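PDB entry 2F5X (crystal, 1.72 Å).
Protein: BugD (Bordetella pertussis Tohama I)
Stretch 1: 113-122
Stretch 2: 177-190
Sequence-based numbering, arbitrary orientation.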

HETATM    1  N   MSE A 113       1.730  -8.642  -1.613  1.00  8.81           N
HETATM    2  CA  MSE A 113       3.096  -8.304  -1.228  1.00  9.08           C
HETATM    3  C   MSE A 113       4.076  -9.473  -1.397  1.00  8.72           C
HETATM    4  O   MSE A 113       3.671 -10.647  -1.436  1.00  8.86           O
HETATM    5  CB  MSE A 113       3.111  -7.728   0.187  1.00  8.30           C
HETATM    6  CG  MSE A 113       2.179  -6.511   0.319  1.00 10.39           C
HETATM    7 SE   MSE A 113       2.217  -5.794   2.086  1.00 13.62          SE
HETATM    8  CE  MSE A 113       3.962  -4.864   1.922  1.00 10.57           C
ATOM      9  N   THR A 114       5.355  -9.126  -1.527  1.00  8.67           N
ATOM     10  CA  THR A 114       6.446 -10.084  -1.632  1.00  8.87           C
ATOM     11  C   THR A 114       7.464  -9.832  -0.537  1.00  9.09           C
ATOM     12  O   THR A 114       7.836  -8.678  -0.290  1.00  8.92           O
ATOM     13  CB  THR A 114       7.185  -9.929  -2.986  1.00  8.56           C
ATOM     14  OG1 THR A 114       7.545  -8.547  -3.179  1.00  9.03           O
ATOM     15  CG2 THR A 114       6.253 -10.266  -4.155  1.00  8.58           C
ATOM     16  N   ILE A 115       7.919 -10.910   0.103  1.00  9.14           N
ATOM     17  CA  ILE A 115       9.042 -10.850   1.042  1.00  9.75           C
ATOM     18  C   ILE A 115      10.315 -10.959   0.214  1.00  9.07           C
ATOM     19  O   ILE A 115      10.525 -11.965  -0.461  1.00  8.74           O
ATOM     20  CB  ILE A 115       8.977 -12.012   2.071  1.00 10.04           C
ATOM     21  CG1 ILE A 115       7.640 -12.023   2.828  1.00 13.84           C
ATOM     22  CG2 ILE A 115      10.209 -11.983   3.034  1.00 11.00           C
ATOM     23  CD1 ILE A 115       7.565 -11.098   3.965  1.00 19.22           C
ATOM     24  N   ILE A 116      11.141  -9.916   0.255  1.00  8.17           N
ATOM     25  CA  ILE A 116      12.359  -9.862  -0.547  1.00  8.50           C
ATOM     26  C   ILE A 116      13.565  -9.486   0.309  1.00  8.22           C
ATOM     27  O   ILE A 116      13.423  -8.987   1.432  1.00  7.75           O
ATOM     28  CB  ILE A 116      12.225  -8.850  -1.735  1.00  7.89           C
ATOM     29  CG1 ILE A 116      11.973  -7.414  -1.227  1.00  8.37           C
ATOM     30  CG2 ILE A 116      11.164  -9.304  -2.748  1.00  9.15           C
ATOM     31  CD1 ILE A 116      12.091  -6.356  -2.341  1.00  8.67           C
ATOM     32  N   ALA A 117      14.757  -9.705  -0.235  1.00  8.56           N
ATOM     33  CA  ALA A 117      15.982  -9.290   0.434  1.00  8.58           C
ATOM     34  C   ALA A 117      17.002  -8.800  -0.582  1.00  9.31           C
ATOM     35  O   ALA A 117      16.828  -8.995  -1.793  1.00  9.29           O
ATOM     36  CB  ALA A 117      16.555 -10.442   1.257  1.00  8.75           C
ATOM     37  N   ARG A 118      18.064  -8.168  -0.086  1.00  9.46           N
ATOM     38  CA  ARG A 118      19.157  -7.731  -0.948  1.00 10.37           C
ATOM     39  C   ARG A 118      19.670  -8.918  -1.769  1.00 10.94           C
ATOM     40  O   ARG A 118      19.571 -10.073  -1.338  1.00 11.06           O
ATOM     41  CB  ARG A 118      20.285  -7.084  -0.126  1.00 10.52           C
ATOM     42  CG  ARG A 118      20.792  -7.894   1.066  1.00 11.70           C
ATOM     43  CD  ARG A 118      21.956  -7.195   1.779  1.00 15.07           C
ATOM     44  NE  ARG A 118      22.334  -7.810   3.046  1.00 19.11           N
ATOM     45  CZ  ARG A 118      23.227  -8.786   3.179  1.00 20.31           C
ATOM     46  NH1 ARG A 118      23.828  -9.299   2.105  1.00 20.44           N
ATOM     47  NH2 ARG A 118      23.518  -9.255   4.393  1.00 19.78           N
ATOM     48  N   GLY A 119      20.173  -8.621  -2.967  1.00 11.46           N
ATOM     49  CA  GLY A 119      20.510  -9.636  -3.953  1.00 12.10           C
ATOM     50  C   GLY A 119      21.517 -10.683  -3.511  1.00 12.51           C
ATOM     51  O   GLY A 119      21.575 -11.760  -4.100  1.00 13.23           O
ATOM     52  N   ASP A 120      22.310 -10.369  -2.493  1.00 12.55           N
ATOM     53  CA  ASP A 120      23.315 -11.295  -1.978  1.00 13.27           C
ATOM     54  C   ASP A 120      23.010 -11.825  -0.576  1.00 12.60           C
ATOM     55  O   ASP A 120      23.898 -12.370   0.093  1.00 13.78           O
ATOM     56  CB  ASP A 120      24.698 -10.643  -1.994  1.00 13.64           C
ATOM     57  CG  ASP A 120      24.788  -9.439  -1.084  1.00 15.24           C
ATOM     58  OD1 ASP A 120      23.731  -8.882  -0.684  1.00 16.87           O
ATOM     59  OD2 ASP A 120      25.887  -8.971  -0.715  1.00 18.72           O
ATOM     60  N   PHE A 121      21.766 -11.669  -0.129  1.00 12.23           N
ATOM     61  CA  PHE A 121      21.351 -12.220   1.165  1.00 11.67           C
ATOM     62  C   PHE A 121      21.510 -13.744   1.134  1.00 11.37           C
ATOM     63  O   PHE A 121      21.055 -14.380   0.187  1.00 11.39           O
ATOM     64  CB  PHE A 121      19.896 -11.839   1.438  1.00 11.26           C
ATOM     65  CG  PHE A 121      19.546 -11.737   2.900  1.00 11.82           C
ATOM     66  CD1 PHE A 121      20.327 -10.979   3.776  1.00 12.86           C
ATOM     67  CD2 PHE A 121      18.420 -12.388   3.396  1.00 11.84           C
ATOM     68  CE1 PHE A 121      19.994 -10.877   5.128  1.00 12.85           C
ATOM     69  CE2 PHE A 121      18.069 -12.291   4.750  1.00 12.22           C
ATOM     70  CZ  PHE A 121      18.863 -11.530   5.619  1.00 12.05           C
ATOM     71  N   PRO A 122      22.190 -14.337   2.118  1.00 11.38           N
ATOM     72  CA  PRO A 122      22.497 -15.779   2.047  1.00 11.20           C
ATOM     73  C   PRO A 122      21.341 -16.774   1.777  1.00 11.03           C
ATOM     74  O   PRO A 122      21.552 -17.602   0.881  1.00 11.29           O
ATOM     75  CB  PRO A 122      23.213 -16.066   3.373  1.00 11.39           C
ATOM     76  CG  PRO A 122      23.859 -14.756   3.708  1.00 11.57           C
ATOM     77  CD  PRO A 122      22.796 -13.707   3.311  1.00 11.31           C
TER
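Stretch 2, residues 177-190: AMNDLLGKQVDLMC

Stretch 1 enters as a strand already under way at M113, and the chain goes on into a type I beta turn from R118 to F121. The turn is closed by the backbone bond from F121 N to R118 O, 3.0 Å. Stretch 2 starts as the last part of a helix, residues 177-182. The helix ends in a Schellman motif: K184 takes a positive phi of 62°, K184 N bonds to L181 O at 3.0 Å, and Q185 N bonds to D180 O at 2.8 Å. The chain then runs through V186 and D187 into a strand that begins at L188 and continues past C190.

The two strands are antiparallel neighbours in a sheet. Their axes approach to 4.8 Å, with 167° between their directions. The helix packs farther off, its axis 10.1 Å from that of strand 113-117 at closest approach and at 43° to it. I116 and M189 form the hydrogen-bonded pair: I116 N donates to M189 O, and M189 N to I116 O, both at 2.9 Å. I115 with C190 and A117 with L188 are the flanking non-hydrogen-bonded pairs, with CA-CA distances of 4.5 and 4.3 Å. The backbone pairing reaches past A117, where R118 N donates to D187 O at 3.0 Å. C190 CA also makes a CA-H...O contact with T114 O at 3.4 Å.

Alternation along the strands puts I116 and M189 on one face of the sheet and I115, A117, L188 and C190 on the other. The helix packs against I116. I116 CD1 lies 3.5 Å from L181 CD2, 3.6 Å from M178 CE and 3.9 Å from M189 CE, so one methyl group meets both the helix and the strand of stretch 2. M178 and M189, like M113, are selenomethionines. On the other face, L188 CD1 lies 4.2 Å from I115 CG2 and 4.3 Å from A117 CB. I115 CD1 is 3.7 Å from C190 SG, and M113 CB is 3.8 Å from the same sulfur. C190 is also bonded covalently to a group elsewhere in the structure.

The contact turns polar at R118. Its side chain is extended beyond a p chi1, and R118 NE forms a salt bridge with D187 OD1 at 2.8 Å. This oxygen lies at the edge of the guanidinium, near its plane, as suits a hydrogen bond from NE. R118 NH1 bonds to D120 OD1 within the turn, also at 2.8 Å, so the arginine joins two acidic residues. Water 1 accepts from R118 NH2 at 2.9 Å and gives a weak bond to D187 OD2 at 2.8 Å. D120 OD2 makes a longer salt bridge with K184 NZ, 3.6 Å. Water 2 links the turn to the helix end, accepting from G119 N at 2.8 Å and donating to L181 O at 3.0 Å. F121 CE1 rests 3.8 Å from D187 CB.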

ATOM      1  N   ALA A 177      13.323   3.055   0.055  1.00  9.03           N
ATOM      2  CA  ALA A 177      13.736   1.819   0.736  1.00  9.22           C
ATOM      3  C   ALA A 177      14.353   0.845  -0.262  1.00  9.28           C
ATOM      4  O   ALA A 177      15.404   0.262   0.006  1.00  9.47           O
ATOM      5  CB  ALA A 177      12.573   1.185   1.455  1.00  9.18           C
HETATM    6  N   MSE A 178      13.701   0.686  -1.415  1.00  9.41           N
HETATM    7  CA  MSE A 178      14.211  -0.187  -2.477  1.00  9.97           C
HETATM    8  C   MSE A 178      15.598   0.241  -2.954  1.00 10.75           C
HETATM    9  O   MSE A 178      16.464  -0.613  -3.204  1.00 10.60           O
HETATM   10  CB  MSE A 178      13.248  -0.237  -3.670  1.00 10.00           C
HETATM   11  CG  MSE A 178      13.738  -1.122  -4.816  1.00 10.02           C
HETATM   12 SE   MSE A 178      13.861  -3.022  -4.364  1.00 12.15          SE
HETATM   13  CE  MSE A 178      11.919  -3.446  -4.534  1.00 10.11           C
ATOM     14  N   ASN A 179      15.806   1.553  -3.076  1.00 11.53           N
ATOM     15  CA  ASN A 179      17.130   2.083  -3.409  1.00 13.21           C
ATOM     16  C   ASN A 179      18.184   1.529  -2.450  1.00 12.84           C
ATOM     17  O   ASN A 179      19.241   1.062  -2.878  1.00 13.03           O
ATOM     18  CB  ASN A 179      17.147   3.614  -3.327  1.00 14.51           C
ATOM     19  CG  ASN A 179      16.419   4.285  -4.474  1.00 19.20           C
ATOM     20  OD1 ASN A 179      15.707   5.283  -4.270  1.00 24.29           O
ATOM     21  ND2 ASN A 179      16.602   3.766  -5.692  1.00 22.87           N
ATOM     22  N   ASP A 180      17.893   1.593  -1.155  1.00 12.13           N
ATOM     23  CA  ASP A 180      18.834   1.117  -0.153  1.00 12.35           C
ATOM     24  C   ASP A 180      18.980  -0.403  -0.191  1.00 12.29           C
ATOM     25  O   ASP A 180      20.080  -0.926   0.022  1.00 12.37           O
ATOM     26  CB  ASP A 180      18.443   1.589   1.248  1.00 12.47           C
ATOM     27  CG  ASP A 180      19.069   2.922   1.613  1.00 13.81           C
ATOM     28  OD1 ASP A 180      19.707   3.557   0.744  1.00 17.09           O
ATOM     29  OD2 ASP A 180      18.984   3.402   2.757  1.00 14.64           O
ATOM     30  N   LEU A 181      17.887  -1.114  -0.464  1.00 11.51           N
ATOM     31  CA  LEU A 181      17.954  -2.572  -0.556  1.00 12.31           C
ATOM     32  C   LEU A 181      18.835  -2.984  -1.736  1.00 12.67           C
ATOM     33  O   LEU A 181      19.720  -3.841  -1.602  1.00 12.96           O
ATOM     34  CB  LEU A 181      16.549  -3.173  -0.691  1.00 12.47           C
ATOM     35  CG  LEU A 181      16.438  -4.696  -0.599  1.00 13.90           C
ATOM     36  CD1 LEU A 181      16.325  -5.120   0.844  1.00 17.39           C
ATOM     37  CD2 LEU A 181      15.203  -5.164  -1.361  1.00 17.74           C
ATOM     38  N   LEU A 182      18.613  -2.347  -2.884  1.00 12.86           N
ATOM     39  CA  LEU A 182      19.446  -2.590  -4.061  1.00 13.51           C
ATOM     40  C   LEU A 182      20.900  -2.215  -3.800  1.00 14.25           C
ATOM     41  O   LEU A 182      21.814  -2.858  -4.327  1.00 15.15           O
ATOM     42  CB  LEU A 182      18.915  -1.833  -5.282  1.00 13.50           C
ATOM     43  CG  LEU A 182      17.570  -2.295  -5.839  1.00 13.26           C
ATOM     44  CD1 LEU A 182      17.069  -1.300  -6.887  1.00 13.01           C
ATOM     45  CD2 LEU A 182      17.649  -3.691  -6.430  1.00 15.91           C
ATOM     46  N   GLY A 183      21.106  -1.203  -2.963  1.00 14.65           N
ATOM     47  CA  GLY A 183      22.440  -0.736  -2.610  1.00 15.27           C
ATOM     48  C   GLY A 183      23.081  -1.535  -1.491  1.00 15.69           C
ATOM     49  O   GLY A 183      24.203  -1.225  -1.073  1.00 16.01           O
ATOM     50  N   LYS A 184      22.368  -2.564  -1.023  1.00 15.67           N
ATOM     51  CA  LYS A 184      22.817  -3.440   0.070  1.00 16.22           C
ATOM     52  C   LYS A 184      23.011  -2.697   1.399  1.00 16.14           C
ATOM     53  O   LYS A 184      23.794  -3.131   2.247  1.00 17.03           O
ATOM     54  CB  LYS A 184      24.074  -4.249  -0.349  1.00 16.65           C
ATOM     55  CG  LYS A 184      23.808  -5.101  -1.587  1.00 17.93           C
ATOM     56  CD  LYS A 184      25.043  -5.716  -2.206  1.00 21.99           C
ATOM     57  CE  LYS A 184      24.623  -6.584  -3.389  1.00 22.98           C
ATOM     58  NZ  LYS A 184      25.756  -7.382  -3.942  1.00 26.40           N
ATOM     59  N   GLN A 185      22.272  -1.602   1.580  1.00 16.00           N
ATOM     60  CA  GLN A 185      22.323  -0.794   2.803  1.00 16.23           C
ATOM     61  C   GLN A 185      21.313  -1.231   3.859  1.00 15.43           C
ATOM     62  O   GLN A 185      21.419  -0.834   5.028  1.00 16.27           O
ATOM     63  CB  GLN A 185      22.114   0.696   2.483  1.00 17.24           C
ATOM     64  CG  GLN A 185      23.203   1.299   1.612  1.00 21.36           C
ATOM     65  CD  GLN A 185      24.361   1.834   2.426  1.00 26.58           C
ATOM     66  OE1 GLN A 185      25.078   1.069   3.066  1.00 29.58           O
ATOM     67  NE2 GLN A 185      24.544   3.151   2.410  1.00 29.55           N
ATOM     68  N   VAL A 186      20.332  -2.034   3.437  1.00 12.99           N
ATOM     69  CA  VAL A 186      19.335  -2.623   4.326  1.00 11.81           C
ATOM     70  C   VAL A 186      19.088  -4.043   3.793  1.00 10.96           C
ATOM     71  O   VAL A 186      19.345  -4.306   2.610  1.00 11.29           O
ATOM     72  CB  VAL A 186      18.044  -1.736   4.397  1.00 11.66           C
ATOM     73  CG1 VAL A 186      17.281  -1.751   3.057  1.00 10.66           C
ATOM     74  CG2 VAL A 186      17.137  -2.166   5.546  1.00 12.93           C
ATOM     75  N   ASP A 187      18.627  -4.963   4.642  1.00  9.44           N
ATOM     76  CA  ASP A 187      18.681  -6.387   4.286  1.00  9.60           C
ATOM     77  C   ASP A 187      17.398  -6.987   3.746  1.00  9.04           C
ATOM     78  O   ASP A 187      17.428  -7.720   2.766  1.00  9.02           O
ATOM     79  CB  ASP A 187      19.140  -7.237   5.472  1.00  9.50           C
ATOM     80  CG  ASP A 187      20.490  -6.829   5.999  1.00 10.38           C
ATOM     81  OD1 ASP A 187      21.359  -6.393   5.219  1.00 14.22           O
ATOM     82  OD2 ASP A 187      20.776  -6.918   7.199  1.00 12.49           O
ATOM     83  N   LEU A 188      16.284  -6.680   4.399  1.00  8.75           N
ATOM     84  CA  LEU A 188      15.043  -7.441   4.234  1.00  9.01           C
ATOM     85  C   LEU A 188      13.864  -6.482   4.153  1.00  9.23           C
ATOM     86  O   LEU A 188      13.868  -5.455   4.824  1.00  9.12           O
ATOM     87  CB  LEU A 188      14.898  -8.339   5.473  1.00  9.38           C
ATOM     88  CG  LEU A 188      13.718  -9.291   5.619  1.00 10.11           C
ATOM     89  CD1 LEU A 188      13.815 -10.411   4.568  1.00 12.21           C
ATOM     90  CD2 LEU A 188      13.712  -9.854   7.037  1.00 12.56           C
HETATM   91  N   MSE A 189      12.865  -6.800   3.323  1.00  9.06           N
HETATM   92  CA  MSE A 189      11.678  -5.949   3.221  1.00  9.47           C
HETATM   93  C   MSE A 189      10.473  -6.735   2.735  1.00  9.38           C
HETATM   94  O   MSE A 189      10.610  -7.655   1.941  1.00  9.33           O
HETATM   95  CB  MSE A 189      11.957  -4.819   2.218  1.00  9.95           C
HETATM   96  CG  MSE A 189      10.822  -3.845   2.016  1.00 11.75           C
HETATM   97 SE   MSE A 189      11.460  -2.232   1.139  1.00 14.70          SE
HETATM   98  CE  MSE A 189      11.693  -2.813  -0.720  1.00 13.69           C
ATOM     99  N   CYS A 190       9.291  -6.352   3.204  1.00  9.28           N
ATOM    100  CA  CYS A 190       8.047  -6.788   2.576  1.00  9.70           C
ATOM    101  C   CYS A 190       7.483  -5.612   1.824  1.00  9.08           C
ATOM    102  O   CYS A 190       7.331  -4.535   2.395  1.00  9.45           O
ATOM    103  CB  CYS A 190       7.040  -7.228   3.631  1.00 10.68           C
ATOM    104  SG  CYS A 190       5.571  -8.089   2.995  1.00 15.41           S
TER
HETATM  105  O   HOH W   1      22.670  -9.041   7.143  1.00 28.30           O
HETATM  106  O   HOH W   2      20.583  -5.883  -3.560  1.00 22.99           O